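Aminoacyltransferase FemA (Staphylococcus aureus, PDB 1LRZ) catalyses addition of glycines 2 and 3 to the pentaglycine bridge of staphylococcal peptidoglycan, taking them from glycyl-tRNA. Local coordinates at residues 130-135 / 140-145; 151-156 / 394-399; 192-197 / 308-313. All blocks are in the same frame, centred on the assembly; numbering follows the deposited sequence.

In the fold
The three contacts differ in chemistry and burial: aromatic and partly buried in contact 1, water-bridged and buried in contact 2, ionic and at the surface in contact 3. Contact 1 joins a helix to the short strand after it by one backbone hydrogen bond, aromatic rings and a methionine. Contact 2 touches contact 1, since strands 141-142 and 397-400 are neighbours in one mixed sheet; here two waters carry the polar links around an aspartate. Contact 3 lies on the other side of the chain's centre, about 46 Å from contact 1 and 37 Å from contact 2, centre to centre. It is a salt bridge in a second mixed sheet, nested in sequence inside the loop that contact 2 closes.

Contact 1 (130-135 / 140-145); sequences WFFDKM and FEHTGF
The amide of F140 bonds back to the last carbonyl of 130-135, F140 N to M135 O at 2.8 Å, with a bent N-H...O angle of 143°. The same two residues meet through their side chains, M135 CB lying 3.7 Å from F140 CB. Because the M135 chain bends at chi2 (-56°) and again at chi3, SD comes round to sit obliquely over the F140 ring, 4.5 Å from its centroid, a Met-aromatic contact that F397 borders. A short turn leads from helix 130-137 into strand 141-142, an edge strand of a mixed sheet, where E141 pairs with I398 of strand 397-400. Further along, three aromatic side chains form a cluster. F132 directs its edge at the face of H142 in a T-shaped pair, with planes at 82° and F132 CE2 3.6 Å from H142 NE2. A hydrogen bond from NE2 to V394 O should help fix the rotation of the imidazole. F145 closes over the same corner: its CE2 is 3.9 Å from F132 CZ, while H142 CE1 sits above the centre of its ring. Y113 extends the cluster, meeting F132 edge-to-face and F145 at a shallow angle between planes.

Contact 2 (151-156 / 394-399); sequences PVLQIR and VGDFIK
R156 lays the aliphatic part of its side chain against G395. Its CB points toward 394-399, and CG follows to 3.8 Å from G395 CA. CD then makes the tightest approach, 3.4 Å from G395 CA, which is possible because the glycine presents a bare alpha carbon. A bend at chi3 (-43°) turns the chain there, so that NE bonds to H146 O, while NH1 bonds to Y393 O and forms a salt bridge with E392; NH2 packs close to the backbone of F145. The guanidinium is therefore committed to groups around the contact and stands well apart from the carboxylate of D396, R156 NE being 6.2 Å from D396 OD1.

That carboxylate is reached in two other ways. L153 crosses it with an apolar branch, CD2 lying 3.5 Å from D396 OD2. Two waters bridge it to the backbone of Q154. One donates to Q154 O and, at 2.7 Å, to D396 OD1. The other accepts from Q154 N at 2.9 Å and donates to D396 OD2. H146 and H106 complete the set through their NE2 atoms, on OD1 and OD2 respectively.

The site lies where two mixed sheets join, 394-396 linking strand 389-393 of one to strand 397-400 of the other, and 151-156 leading into strand 157-162. Each oxygen of a buried acid is thus gripped twice, by a water and by a histidine, which should hold the carboxylate in place although the opposing loop reaches its oxygens by hydrogen bonds only through water.

Contact 3 (192-197 / 308-313); sequences KVRFLS and GNELPI
R194 starts with CG between its backbone N and carbonyl carbon (chi1 67°) and then runs extended from CG to NE, while E310 sets CG anti to its own N and stays extended to the carboxylate. With these torsions the two chains approach from opposite directions, and the carboxylate meets the edge of the guanidinium, the two planes nearly coplanar. The result is a side-on, two-pronged salt bridge, a standard way for arginine to hold a carboxylate: NE and NH1 each take one oxygen. R194 NE lies 2.8 Å from E310 OE2, and R194 NH1 lies 2.9 Å from E310 OE1.

The two prongs are not equivalent. The NH1 bond is nearly straight, at 170°, runs in the guanidinium plane and uses the syn lone pair of OE1. The NE bond is more bent; it meets OE2 from the syn side, but tilted out of both planes. This difference fits the 23° that remains between the guanidinium and carboxylate planes. With two bonds at different points of each group, rotation of one against the other should be restrained. R194 also has a second acid, E200, on NH2, so its charge is probably shared between two carboxylates.

Strands 192-195 and 310-320 are not adjacent. Both run antiparallel to strand 236-244, which lies between them, and the salt bridge spans it, R194 and E310 both touching Y242. R194 also packs on I203 of helix 201-207, whereas V193 and F195 of the same outermost strand meet helix 341-355. Residues 308-313 follow directly on helix 277-307, which places E310 at the foot of the long helical pair 245-272 and 277-307, where strand 310-320 enters the sheet.

Contact 1 (130-135 / 140-145)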
loop_
_atom_site.group_PDB
_atom_site.type_symbol
_atom_site.label_atom_id
_atom_site.label_comp_id
_atom_site.label_asym_id
_atom_site.label_seq_id
_atom_site.Cartn_x
_atom_site.Cartn_y
_atom_site.Cartn_z
ATOM N N TRP A 130 -24.904 3.328 -11.761
ATOM C CA TRP A 130 -26.065 2.432 -11.788
ATOM C C TRP A 130 -26.072 1.479 -10.591
ATOM O O TRP A 130 -27.127 0.994 -10.161
ATOM C CB TRP A 130 -26.071 1.598 -13.072
ATOM C CG TRP A 130 -24.915 0.656 -13.184
ATOM C CD1 TRP A 130 -23.695 0.918 -13.740
ATOM C CD2 TRP A 130 -24.846 -0.684 -12.676
ATOM N NE1 TRP A 130 -22.869 -0.175 -13.609
ATOM C CE2 TRP A 130 -23.551 -1.173 -12.961
ATOM C CE3 TRP A 130 -25.755 -1.523 -12.010
ATOM C CZ2 TRP A 130 -23.136 -2.465 -12.592
ATOM C CZ3 TRP A 130 -25.339 -2.812 -11.643
ATOM C CH2 TRP A 130 -24.042 -3.266 -11.938
ATOM N N PHE A 131 -24.889 1.210 -10.057
ATOM C CA PHE A 131 -24.766 0.303 -8.927
ATOM C C PHE A 131 -25.589 0.741 -7.719
ATOM O O PHE A 131 -26.227 -0.089 -7.068
ATOM C CB PHE A 131 -23.301 0.172 -8.507
ATOM C CG PHE A 131 -23.059 -0.918 -7.511
ATOM C CD1 PHE A 131 -23.172 -2.256 -7.886
ATOM C CD2 PHE A 131 -22.733 -0.614 -6.193
ATOM C CE1 PHE A 131 -22.959 -3.277 -6.963
ATOM C CE2 PHE A 131 -22.520 -1.623 -5.268
ATOM C CZ PHE A 131 -22.633 -2.961 -5.650
ATOM N N PHE A 132 -25.576 2.035 -7.409
ATOM C CA PHE A 132 -26.328 2.522 -6.253
ATOM C C PHE A 132 -27.819 2.170 -6.335
ATOM O O PHE A 132 -28.406 1.693 -5.359
ATOM C CB PHE A 132 -26.159 4.041 -6.085
ATOM C CG PHE A 132 -24.732 4.472 -5.791
ATOM C CD1 PHE A 132 -23.861 4.806 -6.829
ATOM C CD2 PHE A 132 -24.259 4.520 -4.475
ATOM C CE1 PHE A 132 -22.539 5.180 -6.570
ATOM C CE2 PHE A 132 -22.932 4.895 -4.198
ATOM C CZ PHE A 132 -22.073 5.224 -5.249
ATOM N N ASP A 133 -28.423 2.400 -7.497
ATOM C CA ASP A 133 -29.841 2.111 -7.696
ATOM C C ASP A 133 -30.125 0.620 -7.601
ATOM O O ASP A 133 -31.109 0.206 -6.981
ATOM C CB ASP A 133 -30.308 2.634 -9.058
ATOM C CG ASP A 133 -30.670 4.116 -9.028
ATOM O OD1 ASP A 133 -30.851 4.716 -10.113
ATOM O OD2 ASP A 133 -30.783 4.687 -7.920
ATOM N N LYS A 134 -29.268 -0.188 -8.218
ATOM C CA LYS A 134 -29.462 -1.624 -8.169
ATOM C C LYS A 134 -29.387 -2.143 -6.728
ATOM O O LYS A 134 -30.216 -2.955 -6.318
ATOM C CB LYS A 134 -28.435 -2.335 -9.047
ATOM C CG LYS A 134 -28.475 -3.855 -8.920
ATOM C CD LYS A 134 -28.307 -4.528 -10.262
ATOM C CE LYS A 134 -29.513 -4.246 -11.152
ATOM N NZ LYS A 134 -29.426 -4.950 -12.459
ATOM N N MET A 135 -28.416 -1.676 -5.949
ATOM C CA MET A 135 -28.304 -2.145 -4.568
ATOM C C MET A 135 -29.558 -1.722 -3.792
ATOM O O MET A 135 -30.129 -2.504 -3.030
ATOM C CB MET A 135 -27.034 -1.586 -3.899
ATOM C CG MET A 135 -25.721 -2.253 -4.383
ATOM S SD MET A 135 -25.686 -4.056 -4.186
ATOM C CE MET A 135 -26.144 -4.586 -5.751
ATOM N N PHE A 140 -30.186 -3.262 -0.335
ATOM C CA PHE A 140 -28.868 -2.906 0.191
ATOM C C PHE A 140 -28.821 -1.383 0.304
ATOM O O PHE A 140 -28.655 -0.689 -0.696
ATOM C CB PHE A 140 -27.745 -3.390 -0.744
ATOM C CG PHE A 140 -27.529 -4.880 -0.722
ATOM C CD1 PHE A 140 -28.297 -5.722 -1.519
ATOM C CD2 PHE A 140 -26.582 -5.440 0.128
ATOM C CE1 PHE A 140 -28.128 -7.105 -1.472
ATOM C CE2 PHE A 140 -26.402 -6.820 0.187
ATOM C CZ PHE A 140 -27.176 -7.654 -0.612
ATOM N N GLU A 141 -28.960 -0.876 1.525
ATOM C CA GLU A 141 -28.966 0.563 1.788
ATOM C C GLU A 141 -27.572 1.169 1.948
ATOM O O GLU A 141 -26.804 0.786 2.836
ATOM C CB GLU A 141 -29.802 0.838 3.040
ATOM C CG GLU A 141 -31.133 0.080 3.027
ATOM C CD GLU A 141 -31.953 0.278 4.293
ATOM O OE1 GLU A 141 -31.413 0.060 5.405
ATOM O OE2 GLU A 141 -33.145 0.645 4.170
ATOM N N HIS A 142 -27.258 2.119 1.072
ATOM C CA HIS A 142 -25.967 2.805 1.084
ATOM C C HIS A 142 -25.830 3.615 2.375
ATOM O O HIS A 142 -26.763 4.310 2.760
ATOM C CB HIS A 142 -25.883 3.750 -0.122
ATOM C CG HIS A 142 -24.529 4.363 -0.319
ATOM N ND1 HIS A 142 -24.347 5.717 -0.494
ATOM C CD2 HIS A 142 -23.298 3.802 -0.404
ATOM C CE1 HIS A 142 -23.061 5.966 -0.681
ATOM N NE2 HIS A 142 -22.402 4.820 -0.630
ATOM N N THR A 143 -24.676 3.551 3.035
ATOM C CA THR A 143 -24.505 4.306 4.273
ATOM C C THR A 143 -24.141 5.773 4.021
ATOM O O THR A 143 -24.189 6.583 4.935
ATOM C CB THR A 143 -23.433 3.672 5.196
ATOM O OG1 THR A 143 -22.119 3.932 4.679
ATOM C CG2 THR A 143 -23.645 2.166 5.294
ATOM N N GLY A 144 -23.782 6.128 2.789
ATOM C CA GLY A 144 -23.459 7.523 2.523
ATOM C C GLY A 144 -22.037 7.785 2.064
ATOM O O GLY A 144 -21.179 6.894 2.112
ATOM N N PHE A 145 -21.779 9.011 1.622
ATOM C CA PHE A 145 -20.446 9.356 1.142
ATOM C C PHE A 145 -19.563 9.840 2.279
ATOM O O PHE A 145 -19.214 11.015 2.367
ATOM C CB PHE A 145 -20.562 10.392 0.016
ATOM C CG PHE A 145 -21.365 9.892 -1.155
ATOM C CD1 PHE A 145 -22.718 10.186 -1.267
ATOM C CD2 PHE A 145 -20.788 9.025 -2.082
ATOM C CE1 PHE A 145 -23.492 9.621 -2.278
ATOM C CE2 PHE A 145 -21.548 8.452 -3.095
ATOM C CZ PHE A 145 -22.905 8.751 -3.194
#

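Contact 2 (151-156 / 394-399)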
loop_
_atom_site.group_PDB
_atom_site.type_symbol
_atom_site.label_atom_id
_atom_site.label_comp_id
_atom_site.label_asym_id
_atom_site.label_seq_id
_atom_site.Cartn_x
_atom_site.Cartn_y
_atom_site.Cartn_z
ATOM N N PRO A 151 -13.928 4.165 12.453
ATOM C CA PRO A 151 -13.445 3.042 13.262
ATOM C C PRO A 151 -13.793 1.691 12.639
ATOM O O PRO A 151 -13.029 0.735 12.743
ATOM C CB PRO A 151 -14.155 3.249 14.602
ATOM C CG PRO A 151 -14.404 4.726 14.639
ATOM C CD PRO A 151 -14.855 5.003 13.232
ATOM N N VAL A 152 -14.945 1.627 11.979
ATOM C CA VAL A 152 -15.403 0.384 11.366
ATOM C C VAL A 152 -15.280 0.328 9.847
ATOM O O VAL A 152 -14.655 -0.584 9.301
ATOM C CB VAL A 152 -16.883 0.111 11.717
ATOM C CG1 VAL A 152 -17.316 -1.229 11.145
ATOM C CG2 VAL A 152 -17.069 0.144 13.221
ATOM N N LEU A 153 -15.872 1.303 9.169
ATOM C CA LEU A 153 -15.855 1.325 7.716
ATOM C C LEU A 153 -14.478 1.530 7.095
ATOM O O LEU A 153 -13.676 2.342 7.566
ATOM C CB LEU A 153 -16.820 2.404 7.214
ATOM C CG LEU A 153 -18.213 2.358 7.849
ATOM C CD1 LEU A 153 -19.104 3.427 7.239
ATOM C CD2 LEU A 153 -18.829 0.985 7.631
ATOM N N GLN A 154 -14.205 0.777 6.031
ATOM C CA GLN A 154 -12.942 0.906 5.312
ATOM C C GLN A 154 -12.894 2.309 4.685
ATOM O O GLN A 154 -13.933 2.873 4.324
ATOM C CB GLN A 154 -12.846 -0.153 4.197
ATOM C CG GLN A 154 -12.838 -1.601 4.661
ATOM C CD GLN A 154 -11.786 -1.859 5.729
ATOM O OE1 GLN A 154 -10.630 -1.458 5.588
ATOM N NE2 GLN A 154 -12.181 -2.540 6.801
ATOM N N ILE A 155 -11.695 2.874 4.567
ATOM C CA ILE A 155 -11.528 4.195 3.971
ATOM C C ILE A 155 -11.963 4.111 2.504
ATOM O O ILE A 155 -11.551 3.200 1.777
ATOM C CB ILE A 155 -10.047 4.667 4.067
ATOM C CG1 ILE A 155 -9.883 6.028 3.391
ATOM C CG2 ILE A 155 -9.129 3.655 3.424
ATOM C CD1 ILE A 155 -10.783 7.110 3.990
ATOM N N ARG A 156 -12.800 5.059 2.083
ATOM C CA ARG A 156 -13.338 5.098 0.724
ATOM C C ARG A 156 -12.445 5.728 -0.345
ATOM O O ARG A 156 -12.815 5.733 -1.521
ATOM C CB ARG A 156 -14.693 5.834 0.681
ATOM C CG ARG A 156 -15.921 5.048 1.111
ATOM C CD ARG A 156 -17.224 5.730 0.616
ATOM N NE ARG A 156 -17.185 7.181 0.791
ATOM C CZ ARG A 156 -17.232 8.057 -0.208
ATOM N NH1 ARG A 156 -17.333 7.639 -1.467
ATOM N NH2 ARG A 156 -17.153 9.355 0.052
ATOM N N VAL A 394 -17.382 3.305 -4.197
ATOM C CA VAL A 394 -18.803 3.461 -3.904
ATOM C C VAL A 394 -19.149 3.503 -2.423
ATOM O O VAL A 394 -20.092 4.187 -2.032
ATOM C CB VAL A 394 -19.644 2.355 -4.581
ATOM C CG1 VAL A 394 -19.597 2.543 -6.105
ATOM C CG2 VAL A 394 -19.115 0.978 -4.200
ATOM N N GLY A 395 -18.393 2.787 -1.597
ATOM C CA GLY A 395 -18.680 2.804 -0.171
ATOM C C GLY A 395 -19.341 1.548 0.375
ATOM O O GLY A 395 -19.202 0.450 -0.184
ATOM N N ASP A 396 -20.087 1.726 1.462
ATOM C CA ASP A 396 -20.747 0.630 2.170
ATOM C C ASP A 396 -22.255 0.525 2.017
ATOM O O ASP A 396 -22.960 1.530 1.980
ATOM C CB ASP A 396 -20.430 0.738 3.653
ATOM C CG ASP A 396 -18.949 0.762 3.919
ATOM O OD1 ASP A 396 -18.304 1.793 3.606
ATOM O OD2 ASP A 396 -18.434 -0.255 4.431
ATOM N N PHE A 397 -22.742 -0.710 1.946
ATOM C CA PHE A 397 -24.171 -0.966 1.826
ATOM C C PHE A 397 -24.567 -2.032 2.845
ATOM O O PHE A 397 -23.873 -3.044 3.030
ATOM C CB PHE A 397 -24.538 -1.442 0.415
ATOM C CG PHE A 397 -24.109 -0.500 -0.679
ATOM C CD1 PHE A 397 -22.772 -0.432 -1.072
ATOM C CD2 PHE A 397 -25.043 0.304 -1.332
ATOM C CE1 PHE A 397 -22.371 0.419 -2.103
ATOM C CE2 PHE A 397 -24.649 1.161 -2.366
ATOM C CZ PHE A 397 -23.305 1.214 -2.753
ATOM N N ILE A 398 -25.698 -1.805 3.498
ATOM C CA ILE A 398 -26.184 -2.719 4.515
ATOM C C ILE A 398 -27.594 -3.184 4.193
ATOM O O ILE A 398 -28.467 -2.379 3.883
ATOM C CB ILE A 398 -26.162 -2.024 5.893
ATOM C CG1 ILE A 398 -24.709 -1.860 6.348
ATOM C CG2 ILE A 398 -26.989 -2.809 6.910
ATOM C CD1 ILE A 398 -24.543 -0.974 7.561
ATOM N N LYS A 399 -27.805 -4.494 4.229
ATOM C CA LYS A 399 -29.127 -5.029 3.982
ATOM C C LYS A 399 -29.596 -5.730 5.245
ATOM O O LYS A 399 -29.095 -6.801 5.603
ATOM C CB LYS A 399 -29.144 -6.022 2.827
ATOM C CG LYS A 399 -30.543 -6.603 2.627
ATOM C CD LYS A 399 -30.630 -7.576 1.476
ATOM C CE LYS A 399 -32.079 -7.987 1.248
ATOM N NZ LYS A 399 -32.214 -8.808 0.025
HETATM O O HOH W 1 -15.793 1.816 2.591
HETATM O O HOH W 2 -16.165 -1.093 5.013
#

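Contact 3 (192-197 / 308-313)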
loop_
_atom_site.group_PDB
_atom_site.type_symbol
_atom_site.label_atom_id
_atom_site.label_comp_id
_atom_site.label_asym_id
_atom_site.label_seq_id
_atom_site.Cartn_x
_atom_site.Cartn_y
_atom_site.Cartn_z
ATOM N N LYS A 192 20.262 1.446 2.462
ATOM C CA LYS A 192 19.948 0.137 1.885
ATOM C C LYS A 192 18.565 -0.332 2.332
ATOM O O LYS A 192 18.000 0.198 3.291
ATOM C CB LYS A 192 21.013 -0.893 2.289
ATOM C CG LYS A 192 22.382 -0.550 1.722
ATOM C CD LYS A 192 23.502 -1.488 2.167
ATOM C CE LYS A 192 24.823 -1.034 1.526
ATOM N NZ LYS A 192 26.015 -1.837 1.911
ATOM N N VAL A 193 18.015 -1.315 1.630
ATOM C CA VAL A 193 16.702 -1.841 1.983
ATOM C C VAL A 193 16.751 -3.363 2.083
ATOM O O VAL A 193 17.276 -4.038 1.191
ATOM C CB VAL A 193 15.636 -1.436 0.927
ATOM C CG1 VAL A 193 14.299 -2.140 1.209
ATOM C CG2 VAL A 193 15.448 0.072 0.939
ATOM N N ARG A 194 16.239 -3.893 3.187
ATOM C CA ARG A 194 16.180 -5.334 3.379
ATOM C C ARG A 194 14.767 -5.657 3.818
ATOM O O ARG A 194 14.014 -4.762 4.225
ATOM C CB ARG A 194 17.191 -5.814 4.432
ATOM C CG ARG A 194 16.949 -5.375 5.875
ATOM C CD ARG A 194 18.213 -5.677 6.691
ATOM N NE ARG A 194 18.138 -5.294 8.098
ATOM C CZ ARG A 194 17.516 -6.006 9.028
ATOM N NH1 ARG A 194 17.493 -5.583 10.286
ATOM N NH2 ARG A 194 16.917 -7.143 8.701
ATOM N N PHE A 195 14.399 -6.927 3.734
ATOM C CA PHE A 195 13.064 -7.332 4.125
ATOM C C PHE A 195 13.094 -8.077 5.446
ATOM O O PHE A 195 13.815 -9.064 5.605
ATOM C CB PHE A 195 12.449 -8.189 3.024
ATOM C CG PHE A 195 12.376 -7.489 1.700
ATOM C CD1 PHE A 195 13.363 -7.693 0.737
ATOM C CD2 PHE A 195 11.332 -6.610 1.420
ATOM C CE1 PHE A 195 13.313 -7.028 -0.490
ATOM C CE2 PHE A 195 11.271 -5.938 0.198
ATOM C CZ PHE A 195 12.263 -6.150 -0.759
ATOM N N LEU A 196 12.294 -7.587 6.386
ATOM C CA LEU A 196 12.212 -8.139 7.725
ATOM C C LEU A 196 11.363 -9.399 7.844
ATOM O O LEU A 196 10.328 -9.535 7.180
ATOM C CB LEU A 196 11.660 -7.079 8.682
ATOM C CG LEU A 196 12.383 -5.731 8.722
ATOM C CD1 LEU A 196 11.741 -4.835 9.785
ATOM C CD2 LEU A 196 13.852 -5.950 9.038
ATOM N N SER A 197 11.814 -10.309 8.706
ATOM C CA SER A 197 11.104 -11.561 8.968
ATOM C C SER A 197 10.335 -11.308 10.256
ATOM O O SER A 197 10.446 -10.235 10.847
ATOM C CB SER A 197 12.081 -12.719 9.192
ATOM O OG SER A 197 13.121 -12.726 8.225
ATOM N N GLY A 308 24.683 1.990 17.208
ATOM C CA GLY A 308 25.085 0.640 16.857
ATOM C C GLY A 308 25.396 0.610 15.372
ATOM O O GLY A 308 25.258 1.631 14.703
ATOM N N ASN A 309 25.788 -0.537 14.831
ATOM C CA ASN A 309 26.137 -0.572 13.419
ATOM C C ASN A 309 24.978 -0.471 12.425
ATOM O O ASN A 309 25.199 -0.107 11.270
ATOM C CB ASN A 309 26.977 -1.804 13.095
ATOM C CG ASN A 309 27.607 -1.713 11.723
ATOM O OD1 ASN A 309 27.370 -2.556 10.858
ATOM N ND2 ASN A 309 28.407 -0.678 11.511
ATOM N N GLU A 310 23.760 -0.810 12.845
ATOM C CA GLU A 310 22.621 -0.686 11.935
ATOM C C GLU A 310 21.629 0.353 12.419
ATOM O O GLU A 310 21.072 0.235 13.509
ATOM C CB GLU A 310 21.853 -1.999 11.734
ATOM C CG GLU A 310 20.761 -1.809 10.654
ATOM C CD GLU A 310 19.872 -3.022 10.410
ATOM O OE1 GLU A 310 18.958 -3.290 11.226
ATOM O OE2 GLU A 310 20.082 -3.700 9.387
ATOM N N LEU A 311 21.415 1.374 11.599
ATOM C CA LEU A 311 20.464 2.416 11.943
ATOM C C LEU A 311 19.228 2.280 11.058
ATOM O O LEU A 311 19.279 2.547 9.851
ATOM C CB LEU A 311 21.072 3.807 11.747
ATOM C CG LEU A 311 20.112 4.932 12.155
ATOM C CD1 LEU A 311 19.830 4.830 13.647
ATOM C CD2 LEU A 311 20.698 6.296 11.812
ATOM N N PRO A 312 18.109 1.825 11.639
ATOM C CA PRO A 312 16.877 1.679 10.859
ATOM C C PRO A 312 16.311 3.081 10.723
ATOM O O PRO A 312 16.255 3.811 11.714
ATOM C CB PRO A 312 16.015 0.777 11.737
ATOM C CG PRO A 312 16.428 1.176 13.126
ATOM C CD PRO A 312 17.938 1.306 13.011
ATOM N N ILE A 313 15.905 3.476 9.517
ATOM C CA ILE A 313 15.382 4.830 9.343
ATOM C C ILE A 313 13.962 4.962 8.784
ATOM O O ILE A 313 13.339 6.018 8.914
ATOM C CB ILE A 313 16.344 5.660 8.489
ATOM C CG1 ILE A 313 16.539 5.003 7.123
ATOM C CG2 ILE A 313 17.696 5.770 9.215
ATOM C CD1 ILE A 313 17.273 5.894 6.134
#